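Local atomic coordinates of putative lipoprotein YcdA (Bacillus subtilis subsp. subtilis str. 168, PDB entry 4R4G), a protein that is of unknown function, a putative membrane-attached lipoprotein that joins an N-terminal Ig-like domain to a C-terminal alpha-beta domain. Residues V156-K161 / E318-F323; N179-S184 / G211-L216. All blocks are in the same frame, centred on the assembly; numbering follows the deposited sequence.

Interaction 1 of 2, residues V156-K161 / E318-F323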
ATOM      1  N   VAL A 156     -10.816 -12.437   1.125  1.00 66.80           N
ATOM      2  CA  VAL A 156     -12.248 -12.658   0.928  1.00 66.96           C
ATOM      3  C   VAL A 156     -12.607 -12.934  -0.536  1.00 70.13           C
ATOM      4  O   VAL A 156     -13.425 -13.823  -0.771  1.00 72.95           O
ATOM      5  CB  VAL A 156     -13.140 -11.533   1.518  1.00 71.72           C
ATOM      6  CG1 VAL A 156     -12.857 -11.335   3.001  1.00 72.85           C
ATOM      7  CG2 VAL A 156     -12.993 -10.219   0.764  1.00 70.65           C
ATOM      8  N   LEU A 157     -12.026 -12.194  -1.499  1.00 62.91           N
ATOM      9  CA  LEU A 157     -12.362 -12.339  -2.912  1.00 61.72           C
ATOM     10  C   LEU A 157     -11.671 -13.451  -3.619  1.00 68.00           C
ATOM     11  O   LEU A 157     -12.317 -14.137  -4.401  1.00 70.12           O
ATOM     12  CB  LEU A 157     -12.044 -11.079  -3.711  1.00 61.12           C
ATOM     13  CG  LEU A 157     -12.759  -9.792  -3.393  1.00 66.24           C
ATOM     14  CD1 LEU A 157     -12.230  -8.712  -4.276  1.00 65.91           C
ATOM     15  CD2 LEU A 157     -14.254  -9.931  -3.558  1.00 68.48           C
ATOM     16  N   LEU A 158     -10.344 -13.552  -3.484  1.00 63.99           N
ATOM     17  CA  LEU A 158      -9.579 -14.518  -4.264  1.00 62.71           C
ATOM     18  C   LEU A 158      -9.347 -15.830  -3.548  1.00 65.16           C
ATOM     19  O   LEU A 158      -9.369 -16.875  -4.195  1.00 64.80           O
ATOM     20  CB  LEU A 158      -8.238 -13.892  -4.675  1.00 61.99           C
ATOM     21  CG  LEU A 158      -8.367 -12.765  -5.701  1.00 66.20           C
ATOM     22  CD1 LEU A 158      -7.230 -11.862  -5.637  1.00 65.40           C
ATOM     23  CD2 LEU A 158      -8.515 -13.301  -7.106  1.00 69.72           C
ATOM     24  N   PHE A 159      -9.129 -15.792  -2.235  1.00 61.29           N
ATOM     25  CA  PHE A 159      -8.835 -17.000  -1.478  1.00 61.34           C
ATOM     26  C   PHE A 159     -10.062 -17.643  -0.872  1.00 71.06           C
ATOM     27  O   PHE A 159      -9.969 -18.769  -0.389  1.00 73.57           O
ATOM     28  CB  PHE A 159      -7.814 -16.694  -0.368  1.00 61.81           C
ATOM     29  CG  PHE A 159      -6.438 -16.263  -0.830  1.00 60.65           C
ATOM     30  CD1 PHE A 159      -6.038 -16.438  -2.150  1.00 62.20           C
ATOM     31  CD2 PHE A 159      -5.543 -15.681   0.057  1.00 61.68           C
ATOM     32  CE1 PHE A 159      -4.766 -16.050  -2.566  1.00 62.62           C
ATOM     33  CE2 PHE A 159      -4.280 -15.277  -0.366  1.00 63.08           C
ATOM     34  CZ  PHE A 159      -3.900 -15.466  -1.674  1.00 61.09           C
ATOM     35  N   GLY A 160     -11.189 -16.940  -0.874  1.00 70.05           N
ATOM     36  CA  GLY A 160     -12.423 -17.418  -0.256  1.00 71.70           C
ATOM     37  C   GLY A 160     -12.301 -17.534   1.256  1.00 80.18           C
ATOM     38  O   GLY A 160     -13.173 -18.097   1.909  1.00 82.90           O
ATOM     39  N   LYS A 161     -11.214 -17.000   1.824  1.00 78.13           N
ATOM     40  CA  LYS A 161     -10.902 -17.030   3.243  1.00 79.99           C
ATOM     41  C   LYS A 161     -11.843 -16.115   4.022  1.00 87.22           C
ATOM     42  O   LYS A 161     -12.364 -15.137   3.479  1.00 85.07           O
ATOM     43  CB  LYS A 161      -9.432 -16.593   3.448  1.00 81.31           C
ATOM     44  CG  LYS A 161      -8.732 -17.186   4.671  1.00 97.43           C
ATOM     45  CD  LYS A 161      -7.233 -16.842   4.690  1.00108.63           C
ATOM     46  CE  LYS A 161      -6.592 -17.026   6.053  1.00126.09           C
ATOM     47  NZ  LYS A 161      -5.303 -16.282   6.181  1.00135.58           N
ATOM     48  N   GLU A 318      -5.986  -6.377 -13.069  1.00 76.17           N
ATOM     49  CA  GLU A 318      -4.598  -6.790 -13.254  1.00 75.55           C
ATOM     50  C   GLU A 318      -4.093  -7.548 -12.056  1.00 74.52           C
ATOM     51  O   GLU A 318      -3.267  -8.441 -12.217  1.00 75.57           O
ATOM     52  CB  GLU A 318      -3.731  -5.559 -13.458  1.00 78.56           C
ATOM     53  CG  GLU A 318      -2.969  -5.558 -14.766  1.00 97.66           C
ATOM     54  CD  GLU A 318      -2.525  -4.173 -15.182  1.00120.89           C
ATOM     55  OE1 GLU A 318      -1.802  -3.517 -14.396  1.00100.94           O
ATOM     56  OE2 GLU A 318      -2.933  -3.733 -16.284  1.00119.74           O
ATOM     57  N   LEU A 319      -4.561  -7.176 -10.853  1.00 66.64           N
ATOM     58  CA  LEU A 319      -4.181  -7.838  -9.615  1.00 63.81           C
ATOM     59  C   LEU A 319      -4.786  -9.256  -9.618  1.00 70.86           C
ATOM     60  O   LEU A 319      -4.058 -10.242  -9.423  1.00 71.63           O
ATOM     61  CB  LEU A 319      -4.651  -7.005  -8.414  1.00 61.82           C
ATOM     62  CG  LEU A 319      -4.602  -7.665  -7.028  1.00 63.07           C
ATOM     63  CD1 LEU A 319      -3.155  -7.874  -6.545  1.00 60.63           C
ATOM     64  CD2 LEU A 319      -5.448  -6.876  -6.026  1.00 61.87           C
ATOM     65  N   VAL A 320      -6.096  -9.350  -9.920  1.00 66.57           N
ATOM     66  CA  VAL A 320      -6.832 -10.613  -9.995  1.00 65.90           C
ATOM     67  C   VAL A 320      -6.202 -11.518 -11.072  1.00 71.20           C
ATOM     68  O   VAL A 320      -5.941 -12.682 -10.780  1.00 70.83           O
ATOM     69  CB  VAL A 320      -8.338 -10.355 -10.240  1.00 70.02           C
ATOM     70  CG1 VAL A 320      -9.112 -11.653 -10.390  1.00 69.50           C
ATOM     71  CG2 VAL A 320      -8.934  -9.515  -9.114  1.00 69.76           C
ATOM     72  N   GLU A 321      -5.882 -10.969 -12.266  1.00 69.86           N
ATOM     73  CA  GLU A 321      -5.275 -11.715 -13.385  1.00 71.15           C
ATOM     74  C   GLU A 321      -3.887 -12.242 -13.049  1.00 75.57           C
ATOM     75  O   GLU A 321      -3.446 -13.218 -13.652  1.00 77.02           O
ATOM     76  CB  GLU A 321      -5.174 -10.839 -14.649  1.00 74.46           C
ATOM     77  CG  GLU A 321      -6.482 -10.647 -15.403  1.00 89.50           C
ATOM     78  CD  GLU A 321      -6.496  -9.578 -16.487  1.00127.40           C
ATOM     79  OE1 GLU A 321      -5.571  -8.731 -16.524  1.00133.69           O
ATOM     80  OE2 GLU A 321      -7.466  -9.566 -17.283  1.00122.34           O
ATOM     81  N   ALA A 322      -3.182 -11.578 -12.119  1.00 71.31           N
ATOM     82  CA  ALA A 322      -1.813 -11.926 -11.717  1.00 70.51           C
ATOM     83  C   ALA A 322      -1.725 -13.217 -10.891  1.00 72.40           C
ATOM     84  O   ALA A 322      -0.613 -13.709 -10.678  1.00 73.23           O
ATOM     85  CB  ALA A 322      -1.202 -10.778 -10.921  1.00 70.27           C
ATOM     86  N   PHE A 323      -2.871 -13.751 -10.416  1.00 65.28           N
ATOM     87  CA  PHE A 323      -2.906 -14.927  -9.549  1.00 62.54           C
ATOM     88  C   PHE A 323      -2.848 -16.255 -10.290  1.00 70.13           C
ATOM     89  O   PHE A 323      -2.563 -17.274  -9.663  1.00 71.31           O
ATOM     90  CB  PHE A 323      -4.132 -14.868  -8.640  1.00 61.46           C
ATOM     91  CG  PHE A 323      -3.876 -13.998  -7.428  1.00 60.27           C
ATOM     92  CD1 PHE A 323      -4.095 -12.626  -7.477  1.00 60.42           C
ATOM     93  CD2 PHE A 323      -3.345 -14.542  -6.260  1.00 59.80           C
ATOM     94  CE1 PHE A 323      -3.806 -11.820  -6.380  1.00 58.50           C
ATOM     95  CE2 PHE A 323      -3.068 -13.732  -5.163  1.00 60.35           C
ATOM     96  CZ  PHE A 323      -3.326 -12.382  -5.223  1.00 56.93           C
TER
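V320 and F323 of the 318-323 segment receive L158 and F159, in the segment that continues from helix 145-157, an apolar contact inside the C-terminal alpha-beta domain, whose sequence family (DUF5105) belongs to the NTF2 clan. V320, on helix 314-321, comes first: its CG1, placed anti to the backbone N (chi1 177°), meets L158 CD2 at 3.7 Å. The two side chains cross obliquely and meet through this one methyl pair, and F181 of helix 174-192 also packs on both residues.

One turn on, the backbone N of F323 bonds to V320 O at 3.3 Å; that oxygen lies in plane at the edge of the F323 ring. L158 then uses its other branch: CD1 sits over one face of the ring, 3.9 Å from the centroid of F323 and 29° off the normal, a CH-pi contact. One leucine thus fills two positions, CD2 against the helix and CD1 against the aromatic ring.

Were F323 replaced by an alanine, L158 CD1 would probably face a gap where the ring lay, and the F159 ring would be left without its aromatic neighbour. Those rings meet obliquely, with centroids of F159 and F323 5.9 Å apart and planes at 83°, and their nearest atoms are F159 CE1 and F323 CE2, separated by 3.9 Å.

Interaction 2 of 2, residues N179-S184 / G211-L216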
ATOM      1  N   ASN A 179     -20.183 -11.589  -3.768  1.00 80.98           N
ATOM      2  CA  ASN A 179     -21.242 -12.050  -4.661  1.00 82.15           C
ATOM      3  C   ASN A 179     -21.126 -11.380  -6.019  1.00 85.14           C
ATOM      4  O   ASN A 179     -21.236 -12.055  -7.047  1.00 83.08           O
ATOM      5  CB  ASN A 179     -22.622 -11.813  -4.049  1.00 89.12           C
ATOM      6  CG  ASN A 179     -23.036 -12.906  -3.095  1.00121.48           C
ATOM      7  OD1 ASN A 179     -22.373 -13.185  -2.084  1.00115.66           O
ATOM      8  ND2 ASN A 179     -24.138 -13.564  -3.406  1.00119.16           N
ATOM      9  N   ASP A 180     -20.843 -10.068  -6.025  1.00 83.52           N
ATOM     10  CA  ASP A 180     -20.648  -9.326  -7.266  1.00 84.79           C
ATOM     11  C   ASP A 180     -19.441  -9.873  -8.021  1.00 87.29           C
ATOM     12  O   ASP A 180     -19.542 -10.104  -9.230  1.00 87.15           O
ATOM     13  CB  ASP A 180     -20.489  -7.820  -7.000  1.00 88.32           C
ATOM     14  CG  ASP A 180     -21.757  -7.078  -6.592  1.00106.03           C
ATOM     15  OD1 ASP A 180     -22.871  -7.684  -6.672  1.00108.84           O
ATOM     16  OD2 ASP A 180     -21.646  -5.894  -6.202  1.00113.12           O
ATOM     17  N   PHE A 181     -18.325 -10.144  -7.291  1.00 82.13           N
ATOM     18  CA  PHE A 181     -17.087 -10.687  -7.853  1.00 79.76           C
ATOM     19  C   PHE A 181     -17.332 -12.051  -8.458  1.00 81.35           C
ATOM     20  O   PHE A 181     -16.985 -12.252  -9.612  1.00 82.31           O
ATOM     21  CB  PHE A 181     -15.954 -10.751  -6.802  1.00 80.37           C
ATOM     22  CG  PHE A 181     -14.666 -11.381  -7.303  1.00 80.30           C
ATOM     23  CD1 PHE A 181     -13.718 -10.622  -7.985  1.00 82.79           C
ATOM     24  CD2 PHE A 181     -14.405 -12.737  -7.093  1.00 80.70           C
ATOM     25  CE1 PHE A 181     -12.542 -11.211  -8.462  1.00 82.55           C
ATOM     26  CE2 PHE A 181     -13.231 -13.322  -7.570  1.00 82.11           C
ATOM     27  CZ  PHE A 181     -12.305 -12.555  -8.244  1.00 80.30           C
ATOM     28  N   ASN A 182     -17.934 -12.974  -7.692  1.00 75.77           N
ATOM     29  CA  ASN A 182     -18.271 -14.323  -8.134  1.00 74.62           C
ATOM     30  C   ASN A 182     -19.184 -14.326  -9.357  1.00 82.20           C
ATOM     31  O   ASN A 182     -19.012 -15.166 -10.232  1.00 82.02           O
ATOM     32  CB  ASN A 182     -18.921 -15.097  -6.997  1.00 69.95           C
ATOM     33  CG  ASN A 182     -17.952 -15.407  -5.884  1.00 81.67           C
ATOM     34  OD1 ASN A 182     -16.747 -15.216  -6.007  1.00 83.15           O
ATOM     35  ND2 ASN A 182     -18.451 -15.876  -4.763  1.00 67.79           N
ATOM     36  N   GLU A 183     -20.131 -13.393  -9.444  1.00 82.70           N
ATOM     37  CA  GLU A 183     -21.018 -13.362 -10.597  1.00 85.22           C
ATOM     38  C   GLU A 183     -20.273 -12.883 -11.825  1.00 90.60           C
ATOM     39  O   GLU A 183     -20.339 -13.533 -12.868  1.00 91.48           O
ATOM     40  CB  GLU A 183     -22.275 -12.527 -10.331  1.00 89.25           C
ATOM     41  CG  GLU A 183     -23.307 -13.256  -9.472  1.00100.99           C
ATOM     42  CD  GLU A 183     -23.651 -14.693  -9.830  1.00117.51           C
ATOM     43  OE1 GLU A 183     -23.927 -14.976 -11.020  1.00109.25           O
ATOM     44  OE2 GLU A 183     -23.643 -15.540  -8.907  1.00110.08           O
ATOM     45  N   SER A 184     -19.499 -11.809 -11.676  1.00 87.06           N
ATOM     46  CA  SER A 184     -18.667 -11.238 -12.728  1.00 86.62           C
ATOM     47  C   SER A 184     -17.672 -12.297 -13.240  1.00 87.24           C
ATOM     48  O   SER A 184     -17.491 -12.424 -14.450  1.00 87.63           O
ATOM     49  CB  SER A 184     -17.943 -10.007 -12.189  1.00 90.23           C
ATOM     50  OG  SER A 184     -16.970  -9.491 -13.081  1.00102.29           O
ATOM     51  N   GLY A 211     -13.525 -23.934  -6.203  1.00 63.20           N
ATOM     52  CA  GLY A 211     -12.315 -24.721  -6.428  1.00 62.78           C
ATOM     53  C   GLY A 211     -11.106 -23.853  -6.724  1.00 65.26           C
ATOM     54  O   GLY A 211     -10.054 -24.042  -6.108  1.00 66.02           O
ATOM     55  N   ILE A 212     -11.244 -22.886  -7.662  1.00 60.72           N
ATOM     56  CA  ILE A 212     -10.178 -21.923  -8.012  1.00 59.92           C
ATOM     57  C   ILE A 212      -9.733 -21.191  -6.744  1.00 64.33           C
ATOM     58  O   ILE A 212      -8.540 -21.153  -6.464  1.00 66.35           O
ATOM     59  CB  ILE A 212     -10.609 -20.924  -9.127  1.00 62.14           C
ATOM     60  CG1 ILE A 212     -10.634 -21.609 -10.501  1.00 63.00           C
ATOM     61  CG2 ILE A 212      -9.701 -19.717  -9.167  1.00 61.22           C
ATOM     62  CD1 ILE A 212     -11.473 -20.884 -11.516  1.00 68.59           C
ATOM     63  N   LYS A 213     -10.685 -20.673  -5.954  1.00 59.99           N
ATOM     64  CA  LYS A 213     -10.409 -19.986  -4.685  1.00 59.31           C
ATOM     65  C   LYS A 213      -9.681 -20.878  -3.674  1.00 65.68           C
ATOM     66  O   LYS A 213      -8.786 -20.396  -2.990  1.00 66.58           O
ATOM     67  CB  LYS A 213     -11.696 -19.442  -4.047  1.00 60.69           C
ATOM     68  CG  LYS A 213     -12.304 -18.268  -4.793  1.00 54.10           C
ATOM     69  CD  LYS A 213     -13.317 -17.567  -3.948  1.00 54.81           C
ATOM     70  CE  LYS A 213     -14.104 -16.600  -4.783  1.00 58.97           C
ATOM     71  NZ  LYS A 213     -14.799 -15.599  -3.927  1.00 74.55           N
ATOM     72  N   GLU A 214     -10.033 -22.161  -3.589  1.00 65.46           N
ATOM     73  CA  GLU A 214      -9.367 -23.049  -2.642  1.00 67.48           C
ATOM     74  C   GLU A 214      -7.930 -23.282  -3.090  1.00 73.57           C
ATOM     75  O   GLU A 214      -7.027 -23.260  -2.249  1.00 74.59           O
ATOM     76  CB  GLU A 214     -10.121 -24.364  -2.445  1.00 69.77           C
ATOM     77  CG  GLU A 214      -9.870 -24.952  -1.062  1.00 85.79           C
ATOM     78  CD  GLU A 214      -9.658 -26.458  -1.017  1.00124.23           C
ATOM     79  OE1 GLU A 214     -10.612 -27.216  -1.322  1.00112.97           O
ATOM     80  OE2 GLU A 214      -8.539 -26.878  -0.638  1.00123.92           O
ATOM     81  N   GLY A 215      -7.735 -23.411  -4.407  1.00 69.24           N
ATOM     82  CA  GLY A 215      -6.426 -23.580  -5.026  1.00 68.95           C
ATOM     83  C   GLY A 215      -5.533 -22.379  -4.786  1.00 71.83           C
ATOM     84  O   GLY A 215      -4.396 -22.534  -4.337  1.00 72.97           O
ATOM     85  N   LEU A 216      -6.056 -21.164  -5.033  1.00 65.44           N
ATOM     86  CA  LEU A 216      -5.297 -19.935  -4.841  1.00 63.45           C
ATOM     87  C   LEU A 216      -4.960 -19.721  -3.383  1.00 68.08           C
ATOM     88  O   LEU A 216      -3.841 -19.317  -3.096  1.00 69.54           O
ATOM     89  CB  LEU A 216      -6.025 -18.710  -5.410  1.00 61.87           C
ATOM     90  CG  LEU A 216      -6.344 -18.709  -6.919  1.00 66.55           C
ATOM     91  CD1 LEU A 216      -7.081 -17.450  -7.309  1.00 66.36           C
ATOM     92  CD2 LEU A 216      -5.095 -18.817  -7.777  1.00 68.92           C
TER
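The F181 ring has N182 OD1 at its edge, in the plane of the ring, while the ammonium group of K213 approaches the same ring obliquely, with NZ 4.3 Å from F181 CD2; at this distance and angle it is packing alone. The second flat group, the amide of N182, provides the polar link: K213 NZ donates to N182 OD1 at 2.9 Å. The C=O...N angle of 125° and the position of the nitrogen in the carbonyl plane put it on a lone pair of OD1.

Helix 174-192 carries F181 and N182, and helix 203-219 carries K213; the two are consecutive helices of the C-terminal alpha-beta domain. Their backbones stay well apart, the nearest CA atoms, those of N182 and K213, being 10.3 Å from each other. The lysine spans this separation with a chain extended beyond CG, its last two torsions at -168° and -162°, which carries the charged nitrogen to the asparagine.

K213 is buried, and besides the asparagine its nitrogen has a second, weak hydrogen bond, to the backbone O of L157 in the 156-161 segment. That bond ties the lysine to a third part of the chain. F181 also packs on M311, and a bound tetraethylene glycol, probably from the crystallisation liquor, has its nearest atom about 4 Å from the F181 side chain.

In the fold
From the N terminus the chain passes through the Ig-like domain and enters the C-terminal domain, where helix 145-157 runs into the segment 156-161, whose first residues belong to it. Helices 174-192 and 203-219 follow, and interaction 2 closes a short loop of 26 intervening residues, 16 of them helical. The chain then runs through the strands and helices beyond before 318-323 returns to 156-161, closing interaction 1 over 156 residues. Interaction 2 is therefore nested within interaction 1. Their centres are 8 Å apart, and they touch directly, F159 packing on L216. Together they gather helices 145-157, 174-192, 203-219 and 314-321, the last leading into strand 324-325.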